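Local coordinates for dihydrodipicolinate synthase family protein (Sinorhizobium meliloti, PDB 4DNH) that is of unknown function but adopts a TIM-barrel fold and is possibly related to the dihydrodipicolinate synthase group of lyases, at residues I5-I9 and A356-R360; F25-A30 and R70-G75. The contacts are given in a common frame with arbitrary orientation. Residue numbers count along the deposited sequence, not the author numbering.

Interaction 1: I5-I9 and A356-R360; sequences IDLPI and AELFR
An extended strand, 5-9, crosses a little over one turn of helix, 356-360, with the axes 8.8 Å apart at closest approach and a signed crossing angle of -126° between their N-to-C directions. Leu-7 lies opposite Ala-356, CA to CA 6.2 Å; so small a helix residue lets the strand come this near. The apolar layer is built from Ile-5 (chi1 t) and Leu-7 (m, t), both directed at the helix. Ile-5 CG2 and Leu-7 CD1 each lie 3.8 Å from Phe-359, at CE1 and CD1 respectively, while Pro-8 CD rests 3.8 Å from Ala-356 CB. The polar part belongs to Arg-360, whose long m, t, t side chain reaches back to the strand. Its NH2 donates to Pro-8 O (3.3 Å, nearly linear), and its NH1 donates to water 1 (2.7 Å), which in turn donates to the same Pro-8 O (2.9 Å). NH1 also forms a salt bridge with Glu-357 OE1 (2.9 Å), so the charge is balanced within the helix, and Leu-7 CD1 lies over one guanidinium face. This is strand-on-helix packing outside the barrel: strand 4-9 pairs with strand 12-17 in an antiparallel hairpin, and Met-378 of helix 371-384 meets both Ile-5 and Leu-7.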
loop_
_atom_site.group_PDB
_atom_site.type_symbol
_atom_site.label_atom_id
_atom_site.label_comp_id
_atom_site.label_asym_id
_atom_site.label_seq_id
_atom_site.Cartn_x
_atom_site.Cartn_y
_atom_site.Cartn_z
ATOM N N ILE A 5 23.986 -19.172 -1.544
ATOM C CA ILE A 5 23.187 -19.463 -2.742
ATOM C C ILE A 5 23.790 -18.794 -3.990
ATOM O O ILE A 5 24.288 -17.662 -3.921
ATOM C CB ILE A 5 21.690 -19.076 -2.542
ATOM C CG1 ILE A 5 20.855 -19.412 -3.786
ATOM C CG2 ILE A 5 21.534 -17.606 -2.154
ATOM C CD1 ILE A 5 19.376 -19.550 -3.509
ATOM N N ASP A 6 23.765 -19.499 -5.121
ATOM C CA ASP A 6 24.205 -18.905 -6.388
ATOM C C ASP A 6 23.067 -18.158 -7.071
ATOM O O ASP A 6 22.005 -18.716 -7.300
ATOM C CB ASP A 6 24.814 -19.956 -7.314
ATOM C CG ASP A 6 26.265 -20.260 -6.979
ATOM O OD1 ASP A 6 26.919 -19.458 -6.271
ATOM O OD2 ASP A 6 26.760 -21.304 -7.436
ATOM N N LEU A 7 23.302 -16.888 -7.377
ATOM C CA LEU A 7 22.265 -15.987 -7.879
ATOM C C LEU A 7 22.713 -15.271 -9.140
ATOM O O LEU A 7 23.913 -15.037 -9.328
ATOM C CB LEU A 7 21.887 -14.952 -6.824
ATOM C CG LEU A 7 21.265 -15.421 -5.513
ATOM C CD1 LEU A 7 21.067 -14.205 -4.632
ATOM C CD2 LEU A 7 19.935 -16.149 -5.678
ATOM N N PRO A 8 21.754 -14.922 -10.012
ATOM C CA PRO A 8 22.113 -14.241 -11.256
ATOM C C PRO A 8 22.425 -12.756 -11.090
ATOM O O PRO A 8 21.662 -12.024 -10.457
ATOM C CB PRO A 8 20.894 -14.443 -12.153
ATOM C CG PRO A 8 19.771 -14.818 -11.258
ATOM C CD PRO A 8 20.326 -15.297 -9.953
ATOM N N ILE A 9 23.577 -12.359 -11.625
ATOM C CA ILE A 9 23.957 -10.962 -11.814
ATOM C C ILE A 9 24.619 -10.911 -13.179
ATOM O O ILE A 9 25.441 -11.777 -13.502
ATOM C CB ILE A 9 25.031 -10.452 -10.816
ATOM C CG1 ILE A 9 25.063 -11.270 -9.522
ATOM C CG2 ILE A 9 24.868 -8.955 -10.562
ATOM C CD1 ILE A 9 26.204 -10.906 -8.588
ATOM N N ALA A 356 16.085 -11.947 -7.633
ATOM C CA ALA A 356 17.347 -12.264 -6.947
ATOM C C ALA A 356 17.904 -11.052 -6.212
ATOM O O ALA A 356 18.344 -11.176 -5.073
ATOM C CB ALA A 356 18.382 -12.812 -7.925
ATOM N N GLU A 357 17.883 -9.877 -6.843
ATOM C CA GLU A 357 18.361 -8.675 -6.149
ATOM C C GLU A 357 17.492 -8.363 -4.933
ATOM O O GLU A 357 18.010 -8.092 -3.836
ATOM C CB GLU A 357 18.499 -7.468 -7.093
ATOM C CG GLU A 357 18.929 -6.164 -6.408
ATOM C CD GLU A 357 20.389 -6.141 -5.922
ATOM O OE1 GLU A 357 21.068 -7.198 -5.969
ATOM O OE2 GLU A 357 20.863 -5.050 -5.479
ATOM N N LEU A 358 16.180 -8.425 -5.130
ATOM C CA LEU A 358 15.199 -8.380 -4.044
ATOM C C LEU A 358 15.574 -9.310 -2.872
ATOM O O LEU A 358 15.567 -8.893 -1.725
ATOM C CB LEU A 358 13.798 -8.721 -4.584
ATOM C CG LEU A 358 12.584 -8.371 -3.713
ATOM C CD1 LEU A 358 11.338 -8.180 -4.562
ATOM C CD2 LEU A 358 12.335 -9.452 -2.671
ATOM N N PHE A 359 15.909 -10.557 -3.166
ATOM C CA PHE A 359 16.385 -11.494 -2.145
ATOM C C PHE A 359 17.626 -10.989 -1.373
ATOM O O PHE A 359 17.638 -11.043 -0.139
ATOM C CB PHE A 359 16.579 -12.881 -2.785
ATOM C CG PHE A 359 17.175 -13.930 -1.879
ATOM C CD1 PHE A 359 18.563 -14.039 -1.727
ATOM C CD2 PHE A 359 16.358 -14.855 -1.233
ATOM C CE1 PHE A 359 19.111 -15.025 -0.913
ATOM C CE2 PHE A 359 16.899 -15.851 -0.421
ATOM C CZ PHE A 359 18.279 -15.937 -0.257
ATOM N N ARG A 360 18.650 -10.482 -2.068
ATOM C CA ARG A 360 19.861 -9.950 -1.379
ATOM C C ARG A 360 19.553 -8.759 -0.495
ATOM O O ARG A 360 20.006 -8.686 0.644
ATOM C CB ARG A 360 20.932 -9.488 -2.352
ATOM C CG ARG A 360 21.389 -10.480 -3.399
ATOM C CD ARG A 360 22.458 -9.814 -4.249
ATOM N NE ARG A 360 22.878 -10.686 -5.325
ATOM C CZ ARG A 360 22.288 -10.760 -6.516
ATOM N NH1 ARG A 360 21.243 -9.989 -6.810
ATOM N NH2 ARG A 360 22.758 -11.605 -7.419
HETATM O O HOH W 1 20.090 -9.946 -9.265
#

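Interaction 2: F25-A30 and R70-G75; sequences FNSRDA and RLWDLG
Asp-73 O, in the last turn of helix 61-73, receives two hydrogen bonds from an irregular loop: Arg-28 N donates at 2.9 Å and Ser-27 OG at 3.1 Å. Ser-27 CA adds a CA-H...O contact to that oxygen (3.3 Å). Gly-75 closes the helix in a Schellman motif, its N bonded to Trp-72 O (3.0 Å), after the regular helical bond Leu-74 N to Arg-70 O (3.3 Å). At phi 89° and psi -4° Gly-75 has no room for a CB, which would also clash with Arg-28 O. The extended residues 25-29 run past this end with Ser-27 CA 4.9 Å from Leu-74 CA and Ala-30 CA 4.5 Å from Gly-75 CA. Farther out, the Phe-25 ring (chi1 t) lies against Leu-74 (m, t) in a CH-pi contact, Leu-74 CD2 3.6 Å from the Phe-25 centroid and over the face; Asp-73 CB is 4.0 Å from Phe-25 CZ at the ring edge, Arg-70 NH1 3.5 Å from Phe-25 CD2. Arg-28 and Asp-73 send their charged ends elsewhere, in salt bridges with Glu-291 and Arg-110. Backbone and hydroxyl donors thus serve a carbonyl of the last helical turn, where i to i-4 partners run out, while the Phe-25 face packs on Leu-74.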
loop_
_atom_site.group_PDB
_atom_site.type_symbol
_atom_site.label_atom_id
_atom_site.label_comp_id
_atom_site.label_asym_id
_atom_site.label_seq_id
_atom_site.Cartn_x
_atom_site.Cartn_y
_atom_site.Cartn_z
ATOM N N PHE A 25 10.018 -11.483 14.717
ATOM C CA PHE A 25 8.603 -11.146 14.782
ATOM C C PHE A 25 8.252 -11.033 16.252
ATOM O O PHE A 25 8.585 -11.920 17.042
ATOM C CB PHE A 25 7.806 -12.267 14.124
ATOM C CG PHE A 25 6.323 -12.040 14.079
ATOM C CD1 PHE A 25 5.558 -12.046 15.245
ATOM C CD2 PHE A 25 5.677 -11.879 12.857
ATOM C CE1 PHE A 25 4.187 -11.858 15.204
ATOM C CE2 PHE A 25 4.298 -11.688 12.809
ATOM C CZ PHE A 25 3.554 -11.680 13.985
ATOM N N ASN A 26 7.623 -9.926 16.634
ATOM C CA ASN A 26 7.180 -9.743 18.017
ATOM C C ASN A 26 5.816 -9.060 18.029
ATOM O O ASN A 26 5.639 -7.998 17.441
ATOM C CB ASN A 26 8.232 -8.966 18.825
ATOM C CG ASN A 26 7.970 -8.970 20.333
ATOM O OD1 ASN A 26 8.531 -8.151 21.060
ATOM N ND2 ASN A 26 7.134 -9.889 20.811
ATOM N N SER A 27 4.844 -9.707 18.654
ATOM C CA SER A 27 3.493 -9.174 18.797
ATOM C C SER A 27 3.527 -7.830 19.525
ATOM O O SER A 27 4.284 -7.665 20.464
ATOM C CB SER A 27 2.633 -10.166 19.591
ATOM O OG SER A 27 1.306 -10.216 19.092
ATOM N N ARG A 28 2.720 -6.871 19.082
ATOM C CA ARG A 28 2.769 -5.505 19.608
ATOM C C ARG A 28 1.415 -4.846 19.488
ATOM O O ARG A 28 0.626 -5.162 18.592
ATOM C CB ARG A 28 3.802 -4.632 18.861
ATOM C CG ARG A 28 5.260 -5.003 19.084
ATOM C CD ARG A 28 6.251 -4.009 18.484
ATOM N NE ARG A 28 7.605 -4.535 18.645
ATOM C CZ ARG A 28 8.222 -5.319 17.760
ATOM N NH1 ARG A 28 9.443 -5.765 18.026
ATOM N NH2 ARG A 28 7.633 -5.646 16.603
ATOM N N ASP A 29 1.177 -3.918 20.407
ATOM C CA ASP A 29 -0.034 -3.121 20.496
ATOM C C ASP A 29 0.293 -1.777 19.875
ATOM O O ASP A 29 1.372 -1.231 20.126
ATOM C CB ASP A 29 -0.385 -2.928 21.987
ATOM C CG ASP A 29 -1.799 -2.413 22.210
ATOM O OD1 ASP A 29 -2.182 -1.379 21.620
ATOM O OD2 ASP A 29 -2.531 -3.042 23.008
ATOM N N ALA A 30 -0.634 -1.234 19.087
ATOM C CA ALA A 30 -0.432 0.062 18.421
ATOM C C ALA A 30 -0.108 1.196 19.403
ATOM O O ALA A 30 0.562 2.166 19.040
ATOM C CB ALA A 30 -1.635 0.424 17.562
ATOM N N ARG A 70 -1.765 -11.242 10.730
ATOM C CA ARG A 70 -0.332 -11.006 10.909
ATOM C C ARG A 70 -0.057 -9.519 11.127
ATOM O O ARG A 70 0.748 -9.150 12.004
ATOM C CB ARG A 70 0.457 -11.510 9.693
ATOM C CG ARG A 70 1.969 -11.540 9.852
ATOM C CD ARG A 70 2.603 -11.983 8.540
ATOM N NE ARG A 70 3.977 -11.513 8.308
ATOM C CZ ARG A 70 5.068 -12.070 8.839
ATOM N NH1 ARG A 70 4.953 -13.117 9.672
ATOM N NH2 ARG A 70 6.273 -11.573 8.552
ATOM N N LEU A 71 -0.731 -8.668 10.348
ATOM C CA LEU A 71 -0.520 -7.218 10.468
ATOM C C LEU A 71 -1.084 -6.708 11.778
ATOM O O LEU A 71 -0.415 -5.982 12.500
ATOM C CB LEU A 71 -1.085 -6.418 9.279
ATOM C CG LEU A 71 -0.453 -6.578 7.895
ATOM C CD1 LEU A 71 -1.250 -5.783 6.863
ATOM C CD2 LEU A 71 1.009 -6.163 7.862
ATOM N N TRP A 72 -2.315 -7.092 12.092
ATOM C CA TRP A 72 -2.892 -6.716 13.384
ATOM C C TRP A 72 -2.058 -7.160 14.548
ATOM O O TRP A 72 -1.903 -6.390 15.490
ATOM C CB TRP A 72 -4.326 -7.171 13.505
ATOM C CG TRP A 72 -5.234 -6.449 12.544
ATOM C CD1 TRP A 72 -5.191 -5.104 12.185
ATOM C CD2 TRP A 72 -6.367 -7.009 11.788
ATOM N NE1 TRP A 72 -6.186 -4.804 11.290
ATOM C CE2 TRP A 72 -6.927 -5.897 11.006
ATOM C CE3 TRP A 72 -6.954 -8.275 11.683
ATOM C CZ2 TRP A 72 -8.025 -6.065 10.168
ATOM C CZ3 TRP A 72 -8.057 -8.433 10.829
ATOM C CH2 TRP A 72 -8.575 -7.351 10.089
ATOM N N ASP A 73 -1.478 -8.364 14.462
ATOM C CA ASP A 73 -0.605 -8.935 15.525
ATOM C C ASP A 73 0.597 -8.061 15.810
ATOM O O ASP A 73 1.031 -7.956 16.955
ATOM C CB ASP A 73 -0.063 -10.321 15.137
ATOM C CG ASP A 73 -1.104 -11.429 15.255
ATOM O OD1 ASP A 73 -2.190 -11.197 15.823
ATOM O OD2 ASP A 73 -0.829 -12.546 14.760
ATOM N N LEU A 74 1.138 -7.456 14.753
ATOM C CA LEU A 74 2.309 -6.598 14.855
ATOM C C LEU A 74 1.944 -5.156 15.221
ATOM O O LEU A 74 2.827 -4.294 15.341
ATOM C CB LEU A 74 3.117 -6.633 13.556
ATOM C CG LEU A 74 3.784 -7.967 13.192
ATOM C CD1 LEU A 74 4.206 -7.952 11.735
ATOM C CD2 LEU A 74 4.983 -8.309 14.066
ATOM N N GLY A 75 0.650 -4.898 15.392
ATOM C CA GLY A 75 0.177 -3.579 15.786
ATOM C C GLY A 75 -0.111 -2.636 14.642
ATOM O O GLY A 75 -0.586 -1.526 14.876
#

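In the fold
Both contacts join N-terminal chain that precedes the first barrel strand, 37-40, to helices later in the sequence, yet at different places: their centres are about 29 Å apart and their nearest atoms about 13 Å. Interaction 2 is nested inside the long loop closed by interaction 1. Interaction 2 is the shorter-range in sequence, placing the loop before strand 37-40 against the end of helix 61-73, which leads into the second strand, 77-80, of the eight-stranded parallel barrel. Interaction 1 spans nearly the whole chain, bringing the hairpin 4-9/12-17 onto helix 352-364, beyond the last barrel strand, 273-276. Together they place the N-terminal region against both the TIM barrel and the C-terminal helices.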